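Local structure of ATP phosphoribosyltransferase regulatory subunit (Bacillus halodurans, 3OD1) at residues L220-I230 / Y264-V272; L273-E284 / S296-L304. The protein is probably required, together with HisG, for the first step of histidine biosynthesis and may allow feedback regulation of ATP phosphoribosyltransferase by histidine. All coordinates share one frame; numbering follows the deposited sequence.

In the fold
From the N terminus, interaction 1 comes first: the chain leaves helix 211-220, lays down the short strand 224-225, runs through helices 228-234 and 240-258, and returns as strand 265-268, closing a largely helical loop against the sheet edge. Interaction 2 begins directly afterwards, at Leu273, and closes the much shorter loop of the hairpin 281-286/295-298. The two are in series, neither nested nor crossed, with centres about 17 Å apart. Both belong to the large mixed sheet of the class II synthetase-like domain, where strand 162-167 lies between strands 265-268 and 281-286. Leu271 packs against Val282, Phe283 and Glu284, so the two contacts touch.

Interaction 1 (L220-I230 / Y264-V272); sequences LLSLRGGRAAI and YVKFDLTLV
Asp268 OD1 accepts three hydrogen bonds, from Arg224 NE across the contact and from the backbone N and OG1 of Thr270 two residues on. The bond from Thr270 N makes an Asx turn at the end of strand 265-268, and the hydroxyl adds a second bond to the same oxygen, while Arg224 ties that turn to strand 224-225, an edge strand of the large mixed sheet, antiparallel to strand 265-268. The arginine grips the carboxylate side-on, NE to OD1 at 2.9 Å and NH2 to OD2 at 3.1 Å. Both oxygens lie near the guanidinium plane, yet the nitrogens come from above the carboxylate plane, the two groups being turned 76° apart. A bend in the arginine chain at chi3 swings the guanidinium over the aspartate. Thr270 OG1 donates to OD1 at 2.6 Å on its syn side and is also hydrogen-bonded to Tyr197 OH; this network probably stabilises the negative charge.

The strands are joined at the Gly225-Phe267 hydrogen-bonded pair, where Phe267 N points almost straight at Gly225 O (179° at the hydrogen, 2.8 Å). Beyond it, Leu269 N donates to the carbonyl O of Leu223, the central residue of an inverse gamma turn, and CB of Leu223 packs on CB of Leu269.

On the sheet face opposite the salt bridge, Phe267 lies under helix 228-234. Its CG is anti to the carbonyl carbon (chi1 -63°), which sends the ring beneath Ile230, whose CD1 sits over one face, offset toward the rim and 3.7 Å from the ring centroid.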
loop_
_atom_site.group_PDB
_atom_site.type_symbol
_atom_site.label_atom_id
_atom_site.label_comp_id
_atom_site.label_asym_id
_atom_site.label_seq_id
_atom_site.Cartn_x
_atom_site.Cartn_y
_atom_site.Cartn_z
ATOM N N LEU B 220 29.014 12.338 -29.964
ATOM C CA LEU B 220 27.911 12.327 -29.003
ATOM C C LEU B 220 28.180 11.303 -27.917
ATOM O O LEU B 220 28.006 11.584 -26.740
ATOM C CB LEU B 220 26.592 11.992 -29.697
ATOM C CG LEU B 220 25.391 11.709 -28.791
ATOM C CD1 LEU B 220 25.128 12.883 -27.850
ATOM C CD2 LEU B 220 24.179 11.417 -29.656
ATOM N N LEU B 221 28.615 10.115 -28.329
ATOM C CA LEU B 221 28.884 9.004 -27.413
ATOM C C LEU B 221 29.931 9.334 -26.352
ATOM O O LEU B 221 29.984 8.698 -25.301
ATOM C CB LEU B 221 29.339 7.782 -28.204
ATOM C CG LEU B 221 28.303 6.690 -28.466
ATOM C CD1 LEU B 221 26.910 7.270 -28.666
ATOM C CD2 LEU B 221 28.731 5.838 -29.654
ATOM N N SER B 222 30.765 10.328 -26.629
ATOM C CA SER B 222 31.813 10.704 -25.689
ATOM C C SER B 222 31.343 11.713 -24.647
ATOM O O SER B 222 32.075 12.006 -23.708
ATOM C CB SER B 222 33.025 11.268 -26.437
ATOM O OG SER B 222 33.899 10.224 -26.826
ATOM N N LEU B 223 30.137 12.251 -24.820
ATOM C CA LEU B 223 29.640 13.310 -23.938
ATOM C C LEU B 223 29.125 12.730 -22.627
ATOM O O LEU B 223 27.926 12.763 -22.338
ATOM C CB LEU B 223 28.547 14.127 -24.636
ATOM C CG LEU B 223 28.959 14.788 -25.948
ATOM C CD1 LEU B 223 27.756 15.415 -26.658
ATOM C CD2 LEU B 223 30.069 15.826 -25.705
ATOM N N ARG B 224 30.046 12.190 -21.839
ATOM C CA ARG B 224 29.707 11.505 -20.604
ATOM C C ARG B 224 30.792 11.807 -19.587
ATOM O O ARG B 224 31.921 11.333 -19.723
ATOM C CB ARG B 224 29.630 9.992 -20.839
ATOM C CG ARG B 224 28.898 9.590 -22.112
ATOM C CD ARG B 224 28.766 8.078 -22.227
ATOM N NE ARG B 224 27.742 7.520 -21.337
ATOM C CZ ARG B 224 27.969 6.537 -20.477
ATOM N NH1 ARG B 224 29.192 6.032 -20.378
ATOM N NH2 ARG B 224 26.984 6.072 -19.707
ATOM N N GLY B 225 30.457 12.605 -18.578
ATOM C CA GLY B 225 31.409 12.964 -17.541
ATOM C C GLY B 225 30.902 14.044 -16.605
ATOM O O GLY B 225 29.738 14.042 -16.203
ATOM N N GLY B 226 31.788 14.972 -16.260
ATOM C CA GLY B 226 31.467 16.038 -15.330
ATOM C C GLY B 226 30.916 17.255 -16.044
ATOM O O GLY B 226 30.597 17.196 -17.232
ATOM N N ARG B 227 30.814 18.362 -15.315
ATOM C CA ARG B 227 30.313 19.621 -15.859
ATOM C C ARG B 227 31.015 19.992 -17.173
ATOM O O ARG B 227 30.475 20.743 -17.989
ATOM C CB ARG B 227 30.491 20.736 -14.821
ATOM C CG ARG B 227 29.681 22.000 -15.070
ATOM C CD ARG B 227 30.585 23.228 -15.051
ATOM N NE ARG B 227 30.190 24.245 -14.075
ATOM C CZ ARG B 227 30.873 24.527 -12.968
ATOM N NH1 ARG B 227 31.987 23.865 -12.681
ATOM N NH2 ARG B 227 30.442 25.476 -12.145
ATOM N N ALA B 228 32.218 19.458 -17.369
ATOM C CA ALA B 228 33.003 19.741 -18.570
ATOM C C ALA B 228 32.327 19.209 -19.826
ATOM O O ALA B 228 32.464 19.786 -20.901
ATOM C CB ALA B 228 34.399 19.152 -18.437
ATOM N N ALA B 229 31.597 18.107 -19.681
ATOM C CA ALA B 229 30.969 17.438 -20.818
ATOM C C ALA B 229 30.041 18.361 -21.593
ATOM O O ALA B 229 29.892 18.220 -22.809
ATOM C CB ALA B 229 30.218 16.197 -20.360
ATOM N N ILE B 230 29.422 19.305 -20.889
ATOM C CA ILE B 230 28.481 20.227 -21.515
ATOM C C ILE B 230 29.223 21.173 -22.444
ATOM O O ILE B 230 28.683 21.624 -23.454
ATOM C CB ILE B 230 27.700 21.050 -20.474
ATOM C CG1 ILE B 230 26.884 20.127 -19.564
ATOM C CG2 ILE B 230 26.786 22.068 -21.167
ATOM C CD1 ILE B 230 26.083 20.870 -18.518
ATOM N N TYR B 264 26.931 15.012 -6.478
ATOM C CA TYR B 264 26.168 13.808 -6.804
ATOM C C TYR B 264 25.807 13.678 -8.281
ATOM O O TYR B 264 25.349 12.623 -8.727
ATOM C CB TYR B 264 24.889 13.750 -5.960
ATOM C CG TYR B 264 25.148 13.497 -4.494
ATOM C CD1 TYR B 264 25.363 12.209 -4.027
ATOM C CD2 TYR B 264 25.185 14.542 -3.581
ATOM C CE1 TYR B 264 25.605 11.960 -2.692
ATOM C CE2 TYR B 264 25.421 14.304 -2.238
ATOM C CZ TYR B 264 25.632 13.008 -1.803
ATOM O OH TYR B 264 25.877 12.755 -0.477
ATOM N N VAL B 265 26.014 14.739 -9.048
ATOM C CA VAL B 265 25.527 14.739 -10.414
ATOM C C VAL B 265 26.645 14.559 -11.431
ATOM O O VAL B 265 27.778 14.982 -11.213
ATOM C CB VAL B 265 24.710 16.017 -10.734
ATOM C CG1 VAL B 265 23.506 16.120 -9.806
ATOM C CG2 VAL B 265 25.575 17.248 -10.623
ATOM N N LYS B 266 26.316 13.900 -12.534
ATOM C CA LYS B 266 27.199 13.858 -13.681
ATOM C C LYS B 266 26.340 13.936 -14.935
ATOM O O LYS B 266 25.113 13.912 -14.849
ATOM C CB LYS B 266 28.083 12.610 -13.650
ATOM C CG LYS B 266 27.346 11.289 -13.659
ATOM C CD LYS B 266 28.334 10.146 -13.482
ATOM C CE LYS B 266 27.715 8.792 -13.815
ATOM N NZ LYS B 266 28.720 7.684 -13.727
ATOM N N PHE B 267 26.971 14.071 -16.094
ATOM C CA PHE B 267 26.217 14.233 -17.325
ATOM C C PHE B 267 26.400 13.058 -18.260
ATOM O O PHE B 267 27.510 12.555 -18.431
ATOM C CB PHE B 267 26.589 15.544 -18.007
ATOM C CG PHE B 267 26.246 16.751 -17.190
ATOM C CD1 PHE B 267 24.999 17.346 -17.304
ATOM C CD2 PHE B 267 27.159 17.272 -16.287
ATOM C CE1 PHE B 267 24.674 18.448 -16.541
ATOM C CE2 PHE B 267 26.843 18.378 -15.525
ATOM C CZ PHE B 267 25.598 18.967 -15.652
ATOM N N ASP B 268 25.295 12.608 -18.845
ATOM C CA ASP B 268 25.336 11.553 -19.847
ATOM C C ASP B 268 24.398 11.907 -20.983
ATOM O O ASP B 268 23.224 11.533 -20.979
ATOM C CB ASP B 268 24.971 10.200 -19.242
ATOM C CG ASP B 268 24.983 9.082 -20.269
ATOM O OD1 ASP B 268 25.436 9.316 -21.412
ATOM O OD2 ASP B 268 24.542 7.966 -19.933
ATOM N N LEU B 269 24.923 12.648 -21.953
ATOM C CA LEU B 269 24.094 13.143 -23.037
ATOM C C LEU B 269 23.715 12.034 -24.012
ATOM O O LEU B 269 23.028 12.286 -24.988
ATOM C CB LEU B 269 24.771 14.318 -23.753
ATOM C CG LEU B 269 24.484 15.688 -23.124
ATOM C CD1 LEU B 269 24.761 15.667 -21.640
ATOM C CD2 LEU B 269 25.280 16.810 -23.804
ATOM N N THR B 270 24.136 10.797 -23.747
ATOM C CA THR B 270 23.663 9.685 -24.573
ATOM C C THR B 270 22.338 9.138 -24.033
ATOM O O THR B 270 21.712 8.271 -24.644
ATOM C CB THR B 270 24.682 8.530 -24.653
ATOM O OG1 THR B 270 24.699 7.820 -23.417
ATOM C CG2 THR B 270 26.076 9.070 -24.972
ATOM N N LEU B 271 21.910 9.668 -22.894
ATOM C CA LEU B 271 20.774 9.094 -22.177
ATOM C C LEU B 271 19.465 9.307 -22.924
ATOM O O LEU B 271 19.056 10.440 -23.161
ATOM C CB LEU B 271 20.683 9.687 -20.768
ATOM C CG LEU B 271 19.639 9.078 -19.830
ATOM C CD1 LEU B 271 19.978 7.619 -19.503
ATOM C CD2 LEU B 271 19.533 9.907 -18.563
ATOM N N VAL B 272 18.822 8.207 -23.304
ATOM C CA VAL B 272 17.492 8.237 -23.894
ATOM C C VAL B 272 16.608 7.295 -23.078
ATOM O O VAL B 272 16.795 6.076 -23.111
ATOM C CB VAL B 272 17.515 7.759 -25.362
ATOM C CG1 VAL B 272 16.078 7.584 -25.906
ATOM C CG2 VAL B 272 18.336 8.713 -26.243
#

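Interaction 2 (L273-E284 / S296-L304); sequences LHMSYYTGVVFE and SGGRYDELL
Phe283 lays its ring over the backbone of Gly297, whose CA sits 3.8 Å from the ring centroid in a CH-pi contact. The CG of Phe283 stands between the backbone N and the carbonyl carbon (chi1 54°), folding the ring across the neighbouring strand of the hairpin. Beneath it the two residues form a hydrogen-bonded antiparallel pair, Phe283 N to Gly297 O and Gly297 N to Phe283 O, each 3.0 Å. A CB on Gly297 would clash with Phe283 CZ; one on Gly298 would run into Val281 O. Replacing Phe283 with an alanine would probably leave the Gly297 backbone uncovered and open a gap toward Ile146 and Met149 of helix 139-155.

Where the ladder ends, Arg299 N bonds to Val281 O, and Thr279 N meets Arg299 O at 3.0 Å from above the carbonyl plane. Thr279 OG1 accepts from Asp301 N at 3.1 Å, and a water links the hydroxyl to Asp301 OD2. Tyr277 and Tyr300 run side by side, their rings nearly parallel (16°) but slid apart with little overlap.

Further out, Arg299 NE forms a salt bridge with Asp142, Tyr300 OH bonds to Glu132, and Asp301 OD1 accepts from Ala313 N. The hairpin thus combines a glycine, Gly297, under an aromatic ring, a second, Gly298, against Val281 O, and polar anchors after strand 295-298, which is consistent with close strand packing and a well-defined path for the chain that follows.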
loop_
_atom_site.group_PDB
_atom_site.type_symbol
_atom_site.label_atom_id
_atom_site.label_comp_id
_atom_site.label_asym_id
_atom_site.label_seq_id
_atom_site.Cartn_x
_atom_site.Cartn_y
_atom_site.Cartn_z
ATOM N N LEU B 273 15.661 7.844 -22.321
ATOM C CA LEU B 273 14.875 7.015 -21.398
ATOM C C LEU B 273 13.658 6.403 -22.084
ATOM O O LEU B 273 13.047 5.470 -21.577
ATOM C CB LEU B 273 14.440 7.825 -20.164
ATOM C CG LEU B 273 15.472 8.241 -19.095
ATOM C CD1 LEU B 273 14.785 8.994 -17.958
ATOM C CD2 LEU B 273 16.207 7.039 -18.530
ATOM N N HIS B 274 13.316 6.932 -23.253
ATOM C CA HIS B 274 12.074 6.578 -23.914
ATOM C C HIS B 274 12.141 7.148 -25.324
ATOM O O HIS B 274 12.810 8.157 -25.555
ATOM C CB HIS B 274 10.899 7.179 -23.133
ATOM C CG HIS B 274 9.573 6.559 -23.446
ATOM N ND1 HIS B 274 8.886 6.824 -24.611
ATOM C CD2 HIS B 274 8.794 5.706 -22.735
ATOM C CE1 HIS B 274 7.748 6.152 -24.612
ATOM N NE2 HIS B 274 7.669 5.464 -23.487
HETATM N N MSE B 275 11.469 6.516 -26.276
HETATM C CA MSE B 275 11.514 7.021 -27.646
HETATM C C MSE B 275 10.746 8.332 -27.851
HETATM O O MSE B 275 11.061 9.088 -28.775
HETATM C CB MSE B 275 11.063 5.949 -28.649
HETATM C CG MSE B 275 11.987 4.733 -28.714
HETATM SE SE MSE B 275 13.757 5.174 -29.424
HETATM C CE MSE B 275 13.255 5.511 -31.294
ATOM N N SER B 276 9.758 8.623 -27.005
ATOM C CA SER B 276 8.925 9.815 -27.245
ATOM C C SER B 276 8.410 10.543 -25.996
ATOM O O SER B 276 8.148 11.743 -26.020
ATOM C CB SER B 276 7.721 9.437 -28.105
ATOM O OG SER B 276 7.024 8.344 -27.523
ATOM N N TYR B 277 8.261 9.810 -24.913
ATOM C CA TYR B 277 7.531 10.296 -23.744
ATOM C C TYR B 277 8.155 11.521 -23.070
ATOM O O TYR B 277 7.458 12.485 -22.764
ATOM C CB TYR B 277 7.413 9.145 -22.759
ATOM C CG TYR B 277 6.728 9.437 -21.459
ATOM C CD1 TYR B 277 5.347 9.262 -21.328
ATOM C CD2 TYR B 277 7.459 9.808 -20.332
ATOM C CE1 TYR B 277 4.710 9.486 -20.127
ATOM C CE2 TYR B 277 6.824 10.036 -19.115
ATOM C CZ TYR B 277 5.446 9.868 -19.024
ATOM O OH TYR B 277 4.793 10.083 -17.825
ATOM N N TYR B 278 9.461 11.481 -22.833
ATOM C CA TYR B 278 10.150 12.614 -22.217
ATOM C C TYR B 278 10.490 13.664 -23.259
ATOM O O TYR B 278 10.833 13.331 -24.394
ATOM C CB TYR B 278 11.410 12.162 -21.481
ATOM C CG TYR B 278 11.135 11.197 -20.356
ATOM C CD1 TYR B 278 10.759 11.653 -19.103
ATOM C CD2 TYR B 278 11.255 9.821 -20.553
ATOM C CE1 TYR B 278 10.499 10.752 -18.060
ATOM C CE2 TYR B 278 11.005 8.921 -19.529
ATOM C CZ TYR B 278 10.629 9.388 -18.289
ATOM O OH TYR B 278 10.384 8.475 -17.284
ATOM N N THR B 279 10.411 14.927 -22.855
ATOM C CA THR B 279 10.534 16.053 -23.774
ATOM C C THR B 279 11.794 16.896 -23.550
ATOM O O THR B 279 12.137 17.752 -24.363
ATOM C CB THR B 279 9.300 16.971 -23.649
ATOM O OG1 THR B 279 9.140 17.380 -22.281
ATOM C CG2 THR B 279 8.052 16.224 -24.088
ATOM N N GLY B 280 12.485 16.671 -22.446
ATOM C CA GLY B 280 13.595 17.543 -22.107
ATOM C C GLY B 280 14.631 16.913 -21.208
ATOM O O GLY B 280 15.169 15.857 -21.524
ATOM N N VAL B 281 14.929 17.588 -20.103
ATOM C CA VAL B 281 15.839 17.060 -19.093
ATOM C C VAL B 281 15.389 15.673 -18.670
ATOM O O VAL B 281 14.215 15.470 -18.376
ATOM C CB VAL B 281 15.867 17.960 -17.856
ATOM C CG1 VAL B 281 16.759 17.363 -16.777
ATOM C CG2 VAL B 281 16.323 19.362 -18.230
ATOM N N VAL B 282 16.328 14.728 -18.664
ATOM C CA VAL B 282 16.093 13.376 -18.167
ATOM C C VAL B 282 17.248 12.990 -17.251
ATOM O O VAL B 282 18.358 13.509 -17.394
ATOM C CB VAL B 282 15.968 12.332 -19.313
ATOM C CG1 VAL B 282 14.653 12.508 -20.036
ATOM C CG2 VAL B 282 17.147 12.443 -20.296
ATOM N N PHE B 283 16.974 12.101 -16.300
ATOM C CA PHE B 283 17.991 11.666 -15.357
ATOM C C PHE B 283 17.718 10.272 -14.809
ATOM O O PHE B 283 16.586 9.784 -14.839
ATOM C CB PHE B 283 18.159 12.666 -14.207
ATOM C CG PHE B 283 16.885 12.998 -13.485
ATOM C CD1 PHE B 283 16.491 12.269 -12.373
ATOM C CD2 PHE B 283 16.091 14.063 -13.898
ATOM C CE1 PHE B 283 15.315 12.575 -11.692
ATOM C CE2 PHE B 283 14.910 14.375 -13.218
ATOM C CZ PHE B 283 14.521 13.625 -12.123
ATOM N N GLU B 284 18.772 9.635 -14.317
ATOM C CA GLU B 284 18.621 8.364 -13.629
ATOM C C GLU B 284 19.685 8.220 -12.562
ATOM O O GLU B 284 20.794 8.743 -12.709
ATOM C CB GLU B 284 18.657 7.199 -14.618
ATOM C CG GLU B 284 19.958 7.064 -15.348
ATOM C CD GLU B 284 19.934 5.931 -16.354
ATOM O OE1 GLU B 284 18.836 5.395 -16.640
ATOM O OE2 GLU B 284 21.018 5.584 -16.851
ATOM N N SER B 296 14.729 7.234 -11.625
ATOM C CA SER B 296 14.794 7.987 -12.866
ATOM C C SER B 296 13.690 9.023 -12.898
ATOM O O SER B 296 12.718 8.929 -12.146
ATOM C CB SER B 296 14.674 7.050 -14.067
ATOM O OG SER B 296 13.378 6.478 -14.133
ATOM N N GLY B 297 13.844 10.024 -13.758
ATOM C CA GLY B 297 12.813 11.036 -13.896
ATOM C C GLY B 297 13.109 11.985 -15.036
ATOM O O GLY B 297 14.017 11.754 -15.838
ATOM N N GLY B 298 12.340 13.062 -15.109
ATOM C CA GLY B 298 12.567 14.072 -16.118
ATOM C C GLY B 298 11.280 14.717 -16.589
ATOM O O GLY B 298 10.185 14.365 -16.132
ATOM N N ARG B 299 11.426 15.652 -17.521
ATOM C CA ARG B 299 10.304 16.415 -18.075
ATOM C C ARG B 299 9.438 15.621 -19.025
ATOM O O ARG B 299 9.937 14.951 -19.918
ATOM C CB ARG B 299 10.811 17.636 -18.829
ATOM C CG ARG B 299 11.405 18.678 -17.956
ATOM C CD ARG B 299 10.549 19.910 -17.965
ATOM N NE ARG B 299 10.825 20.695 -16.771
ATOM C CZ ARG B 299 9.892 21.209 -15.987
ATOM N NH1 ARG B 299 8.608 21.028 -16.278
ATOM N NH2 ARG B 299 10.247 21.915 -14.918
ATOM N N TYR B 300 8.127 15.737 -18.848
ATOM C CA TYR B 300 7.174 15.106 -19.751
ATOM C C TYR B 300 6.061 16.117 -20.095
ATOM O O TYR B 300 4.916 15.965 -19.679
ATOM C CB TYR B 300 6.628 13.813 -19.113
ATOM C CG TYR B 300 6.041 13.988 -17.715
ATOM C CD1 TYR B 300 4.674 14.127 -17.543
ATOM C CD2 TYR B 300 6.853 14.013 -16.577
ATOM C CE1 TYR B 300 4.109 14.294 -16.293
ATOM C CE2 TYR B 300 6.288 14.183 -15.299
ATOM C CZ TYR B 300 4.904 14.321 -15.181
ATOM O OH TYR B 300 4.285 14.492 -13.956
ATOM N N ASP B 301 6.420 17.146 -20.865
ATOM C CA ASP B 301 5.601 18.355 -21.002
ATOM C C ASP B 301 4.340 18.226 -21.862
ATOM O O ASP B 301 3.578 19.182 -21.963
ATOM C CB ASP B 301 6.437 19.527 -21.546
ATOM C CG ASP B 301 7.382 20.119 -20.506
ATOM O OD1 ASP B 301 7.320 19.731 -19.313
ATOM O OD2 ASP B 301 8.195 20.987 -20.888
ATOM N N GLU B 302 4.119 17.068 -22.476
ATOM C CA GLU B 302 2.946 16.892 -23.339
ATOM C C GLU B 302 1.873 15.957 -22.751
ATOM O O GLU B 302 0.798 15.787 -23.327
ATOM C CB GLU B 302 3.371 16.411 -24.730
ATOM C CG GLU B 302 4.278 17.403 -25.455
ATOM C CD GLU B 302 3.660 18.796 -25.525
ATOM O OE1 GLU B 302 2.417 18.903 -25.651
ATOM O OE2 GLU B 302 4.417 19.787 -25.445
ATOM N N LEU B 303 2.140 15.363 -21.601
ATOM C CA LEU B 303 1.157 14.436 -21.033
ATOM C C LEU B 303 -0.123 15.129 -20.567
ATOM O O LEU B 303 -1.222 14.696 -20.912
ATOM C CB LEU B 303 1.750 13.621 -19.888
ATOM C CG LEU B 303 0.830 12.570 -19.255
ATOM C CD1 LEU B 303 0.459 11.477 -20.260
ATOM C CD2 LEU B 303 1.501 11.956 -18.039
ATOM N N LEU B 304 0.008 16.196 -19.780
ATOM C CA LEU B 304 -1.180 16.836 -19.208
ATOM C C LEU B 304 -2.153 17.321 -20.281
ATOM O O LEU B 304 -3.366 17.388 -20.041
ATOM C CB LEU B 304 -0.810 17.969 -18.241
ATOM C CG LEU B 304 -0.625 17.571 -16.765
ATOM C CD1 LEU B 304 -1.935 17.083 -16.151
ATOM C CD2 LEU B 304 0.453 16.507 -16.611
HETATM O O HOH W 1 5.179 14.213 -22.524
HETATM O O HOH W 2 12.304 6.351 -16.813
HETATM O O HOH W 3 10.393 19.616 -21.993
#